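Local coordinates for protein cytosolic IMP-GMP specific 5'-nucleotidase (Legionella pneumophila subsp. pneumophila, PDB 4OHF) that probably hydrolyses selected purine nucleoside 5'-monophosphates, such as IMP and GMP, as a magnesium-binding cytosolic 5'-nucleotidase with a HAD-like fold, at residues A347-K351 / Q390-L394; F132-Y136 / I156-Q161; V270-I274 / K286-D290. All blocks are in the same frame, centred on the assembly; numbering follows the deposited sequence.

Interaction 1 (A347-K351 / Q390-L394)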
ATOM      1  N   ALA B 347     -37.560   4.492 -31.474  1.00 59.66           N
ATOM      2  CA  ALA B 347     -37.338   3.109 -31.862  1.00 58.11           C
ATOM      3  C   ALA B 347     -37.100   2.219 -30.658  1.00 57.56           C
ATOM      4  O   ALA B 347     -37.524   1.069 -30.635  1.00 57.36           O
ATOM      5  CB  ALA B 347     -36.153   3.020 -32.813  1.00 57.56           C
ATOM      6  N   MET B 348     -36.410   2.736 -29.658  1.00 57.52           N
ATOM      7  CA  MET B 348     -36.165   1.919 -28.490  1.00 57.98           C
ATOM      8  C   MET B 348     -37.468   1.764 -27.732  1.00 56.98           C
ATOM      9  O   MET B 348     -37.785   0.682 -27.253  1.00 56.25           O
ATOM     10  CB  MET B 348     -35.080   2.544 -27.620  1.00 59.76           C
ATOM     11  CG  MET B 348     -33.705   2.430 -28.252  1.00 63.34           C
ATOM     12  SD  MET B 348     -32.340   2.576 -27.072  1.00 70.70           S
ATOM     13  CE  MET B 348     -31.806   4.336 -27.267  1.00 68.11           C
ATOM     14  N   ALA B 349     -38.229   2.850 -27.645  1.00 56.92           N
ATOM     15  CA  ALA B 349     -39.528   2.844 -26.973  1.00 55.12           C
ATOM     16  C   ALA B 349     -40.379   1.703 -27.528  1.00 54.84           C
ATOM     17  O   ALA B 349     -40.884   0.860 -26.778  1.00 54.29           O
ATOM     18  CB  ALA B 349     -40.235   4.178 -27.197  1.00 52.95           C
ATOM     19  N   ILE B 350     -40.530   1.686 -28.849  1.00 53.52           N
ATOM     20  CA  ILE B 350     -41.301   0.652 -29.522  1.00 53.60           C
ATOM     21  C   ILE B 350     -40.731  -0.732 -29.215  1.00 53.64           C
ATOM     22  O   ILE B 350     -41.475  -1.656 -28.882  1.00 53.75           O
ATOM     23  CB  ILE B 350     -41.292   0.872 -31.048  1.00 54.06           C
ATOM     24  CG1 ILE B 350     -42.054   2.154 -31.385  1.00 54.76           C
ATOM     25  CG2 ILE B 350     -41.892  -0.330 -31.759  1.00 52.26           C
ATOM     26  CD1 ILE B 350     -42.002   2.534 -32.858  1.00 56.99           C
ATOM     27  N   LYS B 351     -39.411  -0.863 -29.333  1.00 52.78           N
ATOM     28  CA  LYS B 351     -38.728  -2.124 -29.069  1.00 52.75           C
ATOM     29  C   LYS B 351     -39.061  -2.695 -27.692  1.00 54.97           C
ATOM     30  O   LYS B 351     -39.427  -3.868 -27.581  1.00 56.40           O
ATOM     31  CB  LYS B 351     -37.216  -1.935 -29.176  1.00 50.50           C
ATOM     32  CG  LYS B 351     -36.412  -3.225 -29.180  1.00 47.16           C
ATOM     33  CD  LYS B 351     -35.542  -3.379 -27.935  1.00 46.36           C
ATOM     34  CE  LYS B 351     -34.392  -4.371 -28.178  1.00 43.24           C
ATOM     35  NZ  LYS B 351     -34.881  -5.661 -28.727  1.00 41.93           N
ATOM     36  N   GLN B 390     -33.704  -1.943 -37.530  1.00 52.43           N
ATOM     37  CA  GLN B 390     -33.871  -0.516 -37.777  1.00 53.78           C
ATOM     38  C   GLN B 390     -32.902   0.248 -36.854  1.00 54.38           C
ATOM     39  O   GLN B 390     -32.150   1.120 -37.299  1.00 53.25           O
ATOM     40  CB  GLN B 390     -35.316  -0.115 -37.471  1.00 55.04           C
ATOM     41  CG  GLN B 390     -35.669   1.328 -37.780  1.00 59.44           C
ATOM     42  CD  GLN B 390     -37.044   1.729 -37.228  1.00 63.42           C
ATOM     43  OE1 GLN B 390     -38.035   1.005 -37.395  1.00 64.24           O
ATOM     44  NE2 GLN B 390     -37.106   2.891 -36.573  1.00 63.00           N
ATOM     45  N   ILE B 391     -32.932  -0.121 -35.572  1.00 53.67           N
ATOM     46  CA  ILE B 391     -32.105   0.466 -34.519  1.00 51.13           C
ATOM     47  C   ILE B 391     -30.612   0.272 -34.750  1.00 51.43           C
ATOM     48  O   ILE B 391     -29.834   1.225 -34.692  1.00 50.61           O
ATOM     49  CB  ILE B 391     -32.458  -0.163 -33.136  1.00 49.37           C
ATOM     50  CG1 ILE B 391     -33.828   0.330 -32.666  1.00 47.78           C
ATOM     51  CG2 ILE B 391     -31.376   0.155 -32.115  1.00 44.88           C
ATOM     52  CD1 ILE B 391     -34.452  -0.527 -31.558  1.00 46.23           C
ATOM     53  N   SER B 392     -30.218  -0.971 -34.991  1.00 51.84           N
ATOM     54  CA  SER B 392     -28.808  -1.289 -35.198  1.00 52.73           C
ATOM     55  C   SER B 392     -28.215  -0.384 -36.272  1.00 52.65           C
ATOM     56  O   SER B 392     -27.044   0.025 -36.193  1.00 51.17           O
ATOM     57  CB  SER B 392     -28.663  -2.761 -35.597  1.00 54.25           C
ATOM     58  OG  SER B 392     -27.350  -3.223 -35.342  1.00 56.90           O
ATOM     59  N   ARG B 393     -29.039  -0.074 -37.271  1.00 52.51           N
ATOM     60  CA  ARG B 393     -28.635   0.791 -38.370  1.00 52.36           C
ATOM     61  C   ARG B 393     -28.650   2.245 -37.905  1.00 51.85           C
ATOM     62  O   ARG B 393     -27.701   2.985 -38.165  1.00 53.71           O
ATOM     63  CB  ARG B 393     -29.559   0.580 -39.582  1.00 52.97           C
ATOM     64  CG  ARG B 393     -29.710  -0.897 -39.951  1.00 54.18           C
ATOM     65  CD  ARG B 393     -29.411  -1.206 -41.409  1.00 52.25           C
ATOM     66  NE  ARG B 393     -30.629  -1.424 -42.176  1.00 51.50           N
ATOM     67  CZ  ARG B 393     -30.810  -2.428 -43.027  1.00 50.92           C
ATOM     68  NH1 ARG B 393     -29.851  -3.320 -43.230  1.00 49.79           N
ATOM     69  NH2 ARG B 393     -31.961  -2.548 -43.668  1.00 51.85           N
ATOM     70  N   LEU B 394     -29.710   2.658 -37.212  1.00 50.55           N
ATOM     71  CA  LEU B 394     -29.777   4.023 -36.694  1.00 49.64           C
ATOM     72  C   LEU B 394     -28.559   4.304 -35.816  1.00 50.70           C
ATOM     73  O   LEU B 394     -28.013   5.400 -35.850  1.00 51.92           O
ATOM     74  CB  LEU B 394     -31.053   4.236 -35.879  1.00 49.67           C
ATOM     75  CG  LEU B 394     -32.327   4.566 -36.659  1.00 49.33           C
ATOM     76  CD1 LEU B 394     -33.510   4.572 -35.718  1.00 49.53           C
ATOM     77  CD2 LEU B 394     -32.183   5.924 -37.328  1.00 50.17           C
TER
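The two long helices 338-367 and 374-399 run out and back as an antiparallel helical hairpin, and this contact is one step along its seam. The short segments cross at -154° with their axes 10.8 Å apart at closest approach, and the backbones come nearest where the CA of Ala347 faces the CA of Ile391 at 6.4 Å. A small residue meets a larger one here, and each fills a gap in the other helix. Ala347 is the low bump: its CB points straight across and settles among Gln390, Ile391 and Leu394, one turn of the partner helix. The Ala347 CB lies 3.6 Å from Ile391 CG1, 4.2 Å from Leu394 CD1 and 3.9 Å from Gln390 NE2, so the amide end of Gln390 closes the exposed border of the hollow. Ile391 is the tall bump, and it is the most heavily covered residue of the contact. It reaches into the space bounded by Ala347, Met348 and Lys351. Leu394 also extends the apolar seam along helix 338-367 by touching Ile340 and Ile344. No hydrogen bond joins the two segments, so shape and apolar contact do the work. The polar end of Lys351 is engaged farther along the seam, where NZ forms a salt bridge with Asp388, and Met348 packs against Arg450 of a second subunit. At the bottom of the Ile391 hollow, the Ile391 CD1 methyl sits 3.9 Å from Lys351 CB and 4.5 Å from Met348 CG.

Interaction 2 (F132-Y136 / I156-Q161); sequences FCILY and IAQDVQ
Build two regular alpha-helical segments, 132-136 and 156-161, with axes 10.8 Å apart at closest approach and N-to-C directions 134° apart (signed crossing +134°). Set the CA of Tyr136 6.7 Å from the CA of Ala157 and the CA of Phe132 7.5 Å from the CA of Val160. Both aromatics take chi1 t, which swings their rings across the gap. Ile156 comes first, its CB 4.2 Å from Tyr136 CE1. Ala157 places its CB 3.5 Å from the same CE1 and its carbonyl O 3.5 Å from Phe132 CZ, at the ring edge. This helix pair lies in the stretch between strands 19-22 and 204-208, where HAD phosphatases of the C1 type carry their cap. Val160, chi1 t, gives the central CH-pi contact: CG1 sits 3.8 Å from the Phe132 ring centroid, 10° off its normal, and 4.2 Å from Leu135 CD2. Gln161, chi1 t and chi2 p, brings OE1 to 3.3 Å from Phe132 CE2, near the ring plane, while its NE2 is hydrogen-bonded to Asp165 OD1.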
ATOM      1  N   PHE B 132       0.133  11.598 -26.926  1.00 48.62           N
ATOM      2  CA  PHE B 132       0.704  10.408 -26.320  1.00 49.24           C
ATOM      3  C   PHE B 132       0.065   9.153 -26.907  1.00 48.66           C
ATOM      4  O   PHE B 132       0.770   8.233 -27.327  1.00 48.87           O
ATOM      5  CB  PHE B 132       0.494  10.427 -24.804  1.00 51.69           C
ATOM      6  CG  PHE B 132       1.381   9.465 -24.047  1.00 53.45           C
ATOM      7  CD1 PHE B 132       1.421   8.116 -24.377  1.00 54.78           C
ATOM      8  CD2 PHE B 132       2.168   9.911 -22.989  1.00 55.98           C
ATOM      9  CE1 PHE B 132       2.229   7.220 -23.667  1.00 54.77           C
ATOM     10  CE2 PHE B 132       2.983   9.024 -22.271  1.00 57.26           C
ATOM     11  CZ  PHE B 132       3.010   7.674 -22.615  1.00 55.97           C
ATOM     12  N   CYS B 133      -1.266   9.124 -26.933  1.00 47.39           N
ATOM     13  CA  CYS B 133      -2.007   7.976 -27.453  1.00 46.10           C
ATOM     14  C   CYS B 133      -1.701   7.676 -28.907  1.00 46.29           C
ATOM     15  O   CYS B 133      -1.422   6.535 -29.259  1.00 45.41           O
ATOM     16  CB  CYS B 133      -3.511   8.184 -27.288  1.00 45.12           C
ATOM     17  SG  CYS B 133      -4.105   7.968 -25.600  1.00 43.57           S
ATOM     18  N   ILE B 134      -1.755   8.694 -29.754  1.00 47.44           N
ATOM     19  CA  ILE B 134      -1.471   8.495 -31.167  1.00 48.96           C
ATOM     20  C   ILE B 134      -0.060   7.938 -31.353  1.00 50.77           C
ATOM     21  O   ILE B 134       0.134   6.914 -32.019  1.00 50.16           O
ATOM     22  CB  ILE B 134      -1.589   9.802 -31.949  1.00 47.91           C
ATOM     23  CG1 ILE B 134      -3.037  10.299 -31.905  1.00 46.64           C
ATOM     24  CG2 ILE B 134      -1.121   9.580 -33.377  1.00 47.38           C
ATOM     25  CD1 ILE B 134      -3.235  11.659 -32.529  1.00 45.95           C
ATOM     26  N   LEU B 135       0.924   8.605 -30.754  1.00 50.90           N
ATOM     27  CA  LEU B 135       2.297   8.148 -30.865  1.00 50.56           C
ATOM     28  C   LEU B 135       2.457   6.721 -30.336  1.00 52.45           C
ATOM     29  O   LEU B 135       2.958   5.852 -31.044  1.00 53.95           O
ATOM     30  CB  LEU B 135       3.235   9.079 -30.106  1.00 49.80           C
ATOM     31  CG  LEU B 135       4.719   8.699 -30.214  1.00 48.79           C
ATOM     32  CD1 LEU B 135       5.087   8.634 -31.670  1.00 47.47           C
ATOM     33  CD2 LEU B 135       5.600   9.706 -29.492  1.00 48.40           C
ATOM     34  N   TYR B 136       2.027   6.476 -29.098  1.00 52.54           N
ATOM     35  CA  TYR B 136       2.149   5.152 -28.505  1.00 51.39           C
ATOM     36  C   TYR B 136       1.512   4.103 -29.397  1.00 52.52           C
ATOM     37  O   TYR B 136       2.054   3.019 -29.588  1.00 51.85           O
ATOM     38  CB  TYR B 136       1.487   5.107 -27.136  1.00 51.81           C
ATOM     39  CG  TYR B 136       1.723   3.805 -26.404  1.00 52.00           C
ATOM     40  CD1 TYR B 136       2.987   3.475 -25.921  1.00 52.98           C
ATOM     41  CD2 TYR B 136       0.685   2.906 -26.191  1.00 53.97           C
ATOM     42  CE1 TYR B 136       3.212   2.283 -25.237  1.00 53.80           C
ATOM     43  CE2 TYR B 136       0.895   1.706 -25.511  1.00 54.59           C
ATOM     44  CZ  TYR B 136       2.160   1.401 -25.037  1.00 54.94           C
ATOM     45  OH  TYR B 136       2.368   0.210 -24.380  1.00 54.75           O
ATOM     46  N   ILE B 156       8.441   1.190 -23.901  1.00 66.40           N
ATOM     47  CA  ILE B 156       8.092   2.239 -24.849  1.00 64.45           C
ATOM     48  C   ILE B 156       7.255   3.317 -24.161  1.00 63.58           C
ATOM     49  O   ILE B 156       7.582   4.498 -24.231  1.00 65.01           O
ATOM     50  CB  ILE B 156       7.317   1.650 -26.038  1.00 64.20           C
ATOM     51  CG1 ILE B 156       8.145   0.521 -26.662  1.00 64.37           C
ATOM     52  CG2 ILE B 156       7.015   2.736 -27.068  1.00 62.61           C
ATOM     53  CD1 ILE B 156       7.503  -0.140 -27.871  1.00 64.61           C
ATOM     54  N   ALA B 157       6.187   2.910 -23.484  1.00 62.43           N
ATOM     55  CA  ALA B 157       5.329   3.859 -22.784  1.00 62.36           C
ATOM     56  C   ALA B 157       6.118   4.741 -21.828  1.00 62.40           C
ATOM     57  O   ALA B 157       5.871   5.943 -21.745  1.00 62.49           O
ATOM     58  CB  ALA B 157       4.244   3.125 -22.024  1.00 62.81           C
ATOM     59  N   GLN B 158       7.068   4.152 -21.104  1.00 63.02           N
ATOM     60  CA  GLN B 158       7.878   4.923 -20.159  1.00 63.27           C
ATOM     61  C   GLN B 158       8.863   5.848 -20.869  1.00 62.79           C
ATOM     62  O   GLN B 158       9.103   6.979 -20.423  1.00 62.02           O
ATOM     63  CB  GLN B 158       8.613   3.984 -19.207  1.00 63.91           C
ATOM     64  CG  GLN B 158       7.656   3.171 -18.337  1.00 67.21           C
ATOM     65  CD  GLN B 158       8.372   2.271 -17.348  1.00 68.83           C
ATOM     66  OE1 GLN B 158       9.242   1.483 -17.728  1.00 70.33           O
ATOM     67  NE2 GLN B 158       8.006   2.379 -16.072  1.00 68.08           N
ATOM     68  N   ASP B 159       9.425   5.381 -21.979  1.00 61.44           N
ATOM     69  CA  ASP B 159      10.350   6.215 -22.733  1.00 62.81           C
ATOM     70  C   ASP B 159       9.606   7.449 -23.216  1.00 63.25           C
ATOM     71  O   ASP B 159      10.053   8.584 -23.008  1.00 63.32           O
ATOM     72  CB  ASP B 159      10.921   5.472 -23.943  1.00 62.64           C
ATOM     73  CG  ASP B 159      11.955   4.416 -23.559  1.00 62.02           C
ATOM     74  OD1 ASP B 159      12.519   4.488 -22.437  1.00 58.76           O
ATOM     75  OD2 ASP B 159      12.205   3.523 -24.400  1.00 60.77           O
ATOM     76  N   VAL B 160       8.463   7.211 -23.858  1.00 63.20           N
ATOM     77  CA  VAL B 160       7.634   8.285 -24.374  1.00 62.15           C
ATOM     78  C   VAL B 160       7.297   9.278 -23.270  1.00 63.49           C
ATOM     79  O   VAL B 160       7.394  10.487 -23.483  1.00 64.66           O
ATOM     80  CB  VAL B 160       6.331   7.738 -24.991  1.00 60.68           C
ATOM     81  CG1 VAL B 160       5.422   8.879 -25.367  1.00 61.32           C
ATOM     82  CG2 VAL B 160       6.642   6.904 -26.215  1.00 58.48           C
ATOM     83  N   GLN B 161       6.919   8.785 -22.089  1.00 64.65           N
ATOM     84  CA  GLN B 161       6.576   9.679 -20.978  1.00 65.67           C
ATOM     85  C   GLN B 161       7.788  10.508 -20.600  1.00 66.53           C
ATOM     86  O   GLN B 161       7.669  11.684 -20.259  1.00 67.49           O
ATOM     87  CB  GLN B 161       6.097   8.891 -19.756  1.00 65.66           C
ATOM     88  CG  GLN B 161       5.730   9.766 -18.552  1.00 66.24           C
ATOM     89  CD  GLN B 161       4.596  10.742 -18.844  1.00 66.42           C
ATOM     90  OE1 GLN B 161       3.522  10.345 -19.305  1.00 68.14           O
ATOM     91  NE2 GLN B 161       4.828  12.023 -18.570  1.00 64.36           N
TER

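Interaction 3 (V270-I274 / K286-D290)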
ATOM      1  N   VAL B 270      11.187  33.726   1.001  1.00 51.62           N
ATOM      2  CA  VAL B 270      10.126  34.471   1.662  1.00 53.07           C
ATOM      3  C   VAL B 270      10.176  34.255   3.162  1.00 55.46           C
ATOM      4  O   VAL B 270      10.453  33.157   3.634  1.00 56.06           O
ATOM      5  CB  VAL B 270       8.734  34.053   1.139  1.00 52.54           C
ATOM      6  CG1 VAL B 270       7.646  34.672   1.992  1.00 50.10           C
ATOM      7  CG2 VAL B 270       8.575  34.486  -0.309  1.00 50.14           C
ATOM      8  N   HIS B 271       9.931  35.326   3.905  1.00 58.66           N
ATOM      9  CA  HIS B 271       9.922  35.296   5.365  1.00 62.27           C
ATOM     10  C   HIS B 271       8.681  36.093   5.752  1.00 63.23           C
ATOM     11  O   HIS B 271       8.576  37.288   5.461  1.00 63.88           O
ATOM     12  CB  HIS B 271      11.187  35.964   5.931  1.00 65.09           C
ATOM     13  CG  HIS B 271      12.468  35.333   5.468  1.00 68.67           C
ATOM     14  ND1 HIS B 271      12.790  34.017   5.732  1.00 69.15           N
ATOM     15  CD2 HIS B 271      13.490  35.830   4.728  1.00 68.99           C
ATOM     16  CE1 HIS B 271      13.952  33.728   5.172  1.00 70.10           C
ATOM     17  NE2 HIS B 271      14.399  34.811   4.556  1.00 70.81           N
ATOM     18  N   GLY B 272       7.729  35.429   6.391  1.00 62.84           N
ATOM     19  CA  GLY B 272       6.512  36.118   6.757  1.00 62.29           C
ATOM     20  C   GLY B 272       5.454  35.859   5.702  1.00 62.60           C
ATOM     21  O   GLY B 272       5.662  35.039   4.807  1.00 62.36           O
ATOM     22  N   PRO B 273       4.303  36.544   5.773  1.00 62.01           N
ATOM     23  CA  PRO B 273       3.220  36.360   4.803  1.00 62.22           C
ATOM     24  C   PRO B 273       3.528  36.919   3.412  1.00 61.29           C
ATOM     25  O   PRO B 273       4.233  37.920   3.273  1.00 61.84           O
ATOM     26  CB  PRO B 273       2.053  37.081   5.465  1.00 62.04           C
ATOM     27  CG  PRO B 273       2.744  38.228   6.138  1.00 62.36           C
ATOM     28  CD  PRO B 273       3.936  37.553   6.779  1.00 61.65           C
ATOM     29  N   ILE B 274       3.000  36.268   2.384  1.00 60.31           N
ATOM     30  CA  ILE B 274       3.211  36.734   1.019  1.00 59.18           C
ATOM     31  C   ILE B 274       2.237  37.880   0.755  1.00 58.10           C
ATOM     32  O   ILE B 274       1.091  37.860   1.202  1.00 57.84           O
ATOM     33  CB  ILE B 274       2.966  35.612  -0.020  1.00 59.87           C
ATOM     34  CG1 ILE B 274       1.543  35.075   0.116  1.00 58.38           C
ATOM     35  CG2 ILE B 274       3.982  34.489   0.169  1.00 59.52           C
ATOM     36  CD1 ILE B 274       1.214  33.997  -0.889  1.00 60.80           C
ATOM     37  N   LYS B 286      -0.053  27.616   2.785  1.00 47.18           N
ATOM     38  CA  LYS B 286       0.458  28.928   3.161  1.00 47.74           C
ATOM     39  C   LYS B 286      -0.272  30.083   2.490  1.00 48.71           C
ATOM     40  O   LYS B 286      -0.515  31.109   3.116  1.00 48.62           O
ATOM     41  CB  LYS B 286       1.958  29.023   2.864  1.00 45.06           C
ATOM     42  CG  LYS B 286       2.547  30.391   3.158  1.00 41.05           C
ATOM     43  CD  LYS B 286       4.044  30.293   3.386  1.00 42.16           C
ATOM     44  CE  LYS B 286       4.717  31.649   3.246  1.00 43.00           C
ATOM     45  NZ  LYS B 286       4.254  32.651   4.255  1.00 41.00           N
ATOM     46  N   PHE B 287      -0.623  29.904   1.219  1.00 49.71           N
ATOM     47  CA  PHE B 287      -1.313  30.936   0.450  1.00 51.47           C
ATOM     48  C   PHE B 287      -2.640  31.292   1.089  1.00 52.70           C
ATOM     49  O   PHE B 287      -2.971  32.464   1.271  1.00 52.53           O
ATOM     50  CB  PHE B 287      -1.540  30.448  -0.991  1.00 51.06           C
ATOM     51  CG  PHE B 287      -2.261  31.435  -1.868  1.00 50.15           C
ATOM     52  CD1 PHE B 287      -3.654  31.489  -1.889  1.00 49.71           C
ATOM     53  CD2 PHE B 287      -1.544  32.315  -2.685  1.00 51.67           C
ATOM     54  CE1 PHE B 287      -4.328  32.401  -2.711  1.00 49.26           C
ATOM     55  CE2 PHE B 287      -2.204  33.234  -3.511  1.00 49.70           C
ATOM     56  CZ  PHE B 287      -3.599  33.273  -3.522  1.00 49.59           C
ATOM     57  N   THR B 288      -3.397  30.262   1.429  1.00 55.08           N
ATOM     58  CA  THR B 288      -4.702  30.436   2.041  1.00 56.97           C
ATOM     59  C   THR B 288      -4.599  31.073   3.430  1.00 59.08           C
ATOM     60  O   THR B 288      -5.429  31.913   3.810  1.00 58.81           O
ATOM     61  CB  THR B 288      -5.424  29.077   2.133  1.00 56.87           C
ATOM     62  OG1 THR B 288      -5.528  28.511   0.819  1.00 53.99           O
ATOM     63  CG2 THR B 288      -6.823  29.243   2.731  1.00 55.83           C
ATOM     64  N   GLU B 289      -3.580  30.681   4.188  1.00 59.44           N
ATOM     65  CA  GLU B 289      -3.394  31.235   5.523  1.00 60.36           C
ATOM     66  C   GLU B 289      -3.029  32.710   5.441  1.00 60.56           C
ATOM     67  O   GLU B 289      -3.685  33.553   6.052  1.00 59.42           O
ATOM     68  CB  GLU B 289      -2.306  30.455   6.271  1.00 61.29           C
ATOM     69  CG  GLU B 289      -2.843  29.407   7.240  1.00 61.56           C
ATOM     70  CD  GLU B 289      -1.874  28.257   7.470  1.00 63.58           C
ATOM     71  OE1 GLU B 289      -0.654  28.518   7.580  1.00 63.15           O
ATOM     72  OE2 GLU B 289      -2.338  27.088   7.548  1.00 63.85           O
ATOM     73  N   ASP B 290      -1.995  33.022   4.663  1.00 61.23           N
ATOM     74  CA  ASP B 290      -1.536  34.396   4.514  1.00 61.58           C
ATOM     75  C   ASP B 290      -2.578  35.354   3.951  1.00 62.08           C
ATOM     76  O   ASP B 290      -2.446  36.563   4.109  1.00 64.05           O
ATOM     77  CB  ASP B 290      -0.268  34.446   3.661  1.00 62.35           C
ATOM     78  CG  ASP B 290       0.862  33.635   4.257  1.00 62.90           C
ATOM     79  OD1 ASP B 290       0.860  33.419   5.487  1.00 63.20           O
ATOM     80  OD2 ASP B 290       1.759  33.222   3.498  1.00 64.84           O
TER
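Between strands 267-269 and 277-281 the chain turns past the side of helix 284-290, and the turn meets that helix at Lys286, Phe287 and Asp290. Val270 starts it with a light touch, its CG1 4.4 Å from the Lys286 CE, while its side chain also packs on Phe257 and Tyr279 of the sheet. Gly272 follows with phi at 96°, a conformation that suits a residue without a side chain, and its O accepts a 2.8 Å hydrogen bond from Lys286 NZ. Pro273 brings its CA and CB up to the Asp290 carboxylate: its CA is 3.6 Å and its CB 3.8 Å from Asp290 CG, and here the backbones come closest, CA of Pro273 to CA of Asp290 5.2 Å. Ile274 then turns inward. Its CD1 rests 3.7 Å from Phe287 CD2, joining a cluster that includes Phe257, and its N makes a weak hydrogen bond to Asp290 OD2 at 3.5 Å. Within the helix, Lys286 NZ and Asp290 OD2 form a 2.7 Å salt bridge. This charge-balanced pair meets the turn's main chain through one good and one weak hydrogen bond, while the Ile274 side chain supplies most of the apolar part.

In the fold
All three contacts stand apart: the centres of interactions 1 and 2 are 40 Å from each other, those of 2 and 3 are 39 Å apart, and 1 and 3, on opposite sides of the chain's centre, are separated by 61 Å. No pair touches. Interaction 3 belongs to the HAD-like core; helix 284-290 precedes strand 298-302, just after which Asp303 joins Asp23 and Asp25 at the magnesium. Interaction 2 packs the probable cap insertion, and interaction 1 the hairpin that projects outward and meets a second subunit. The GMP is held by Arg86, Tyr87 and Tyr421, residues distinct from the metal ligands, consistent with a regulatory site.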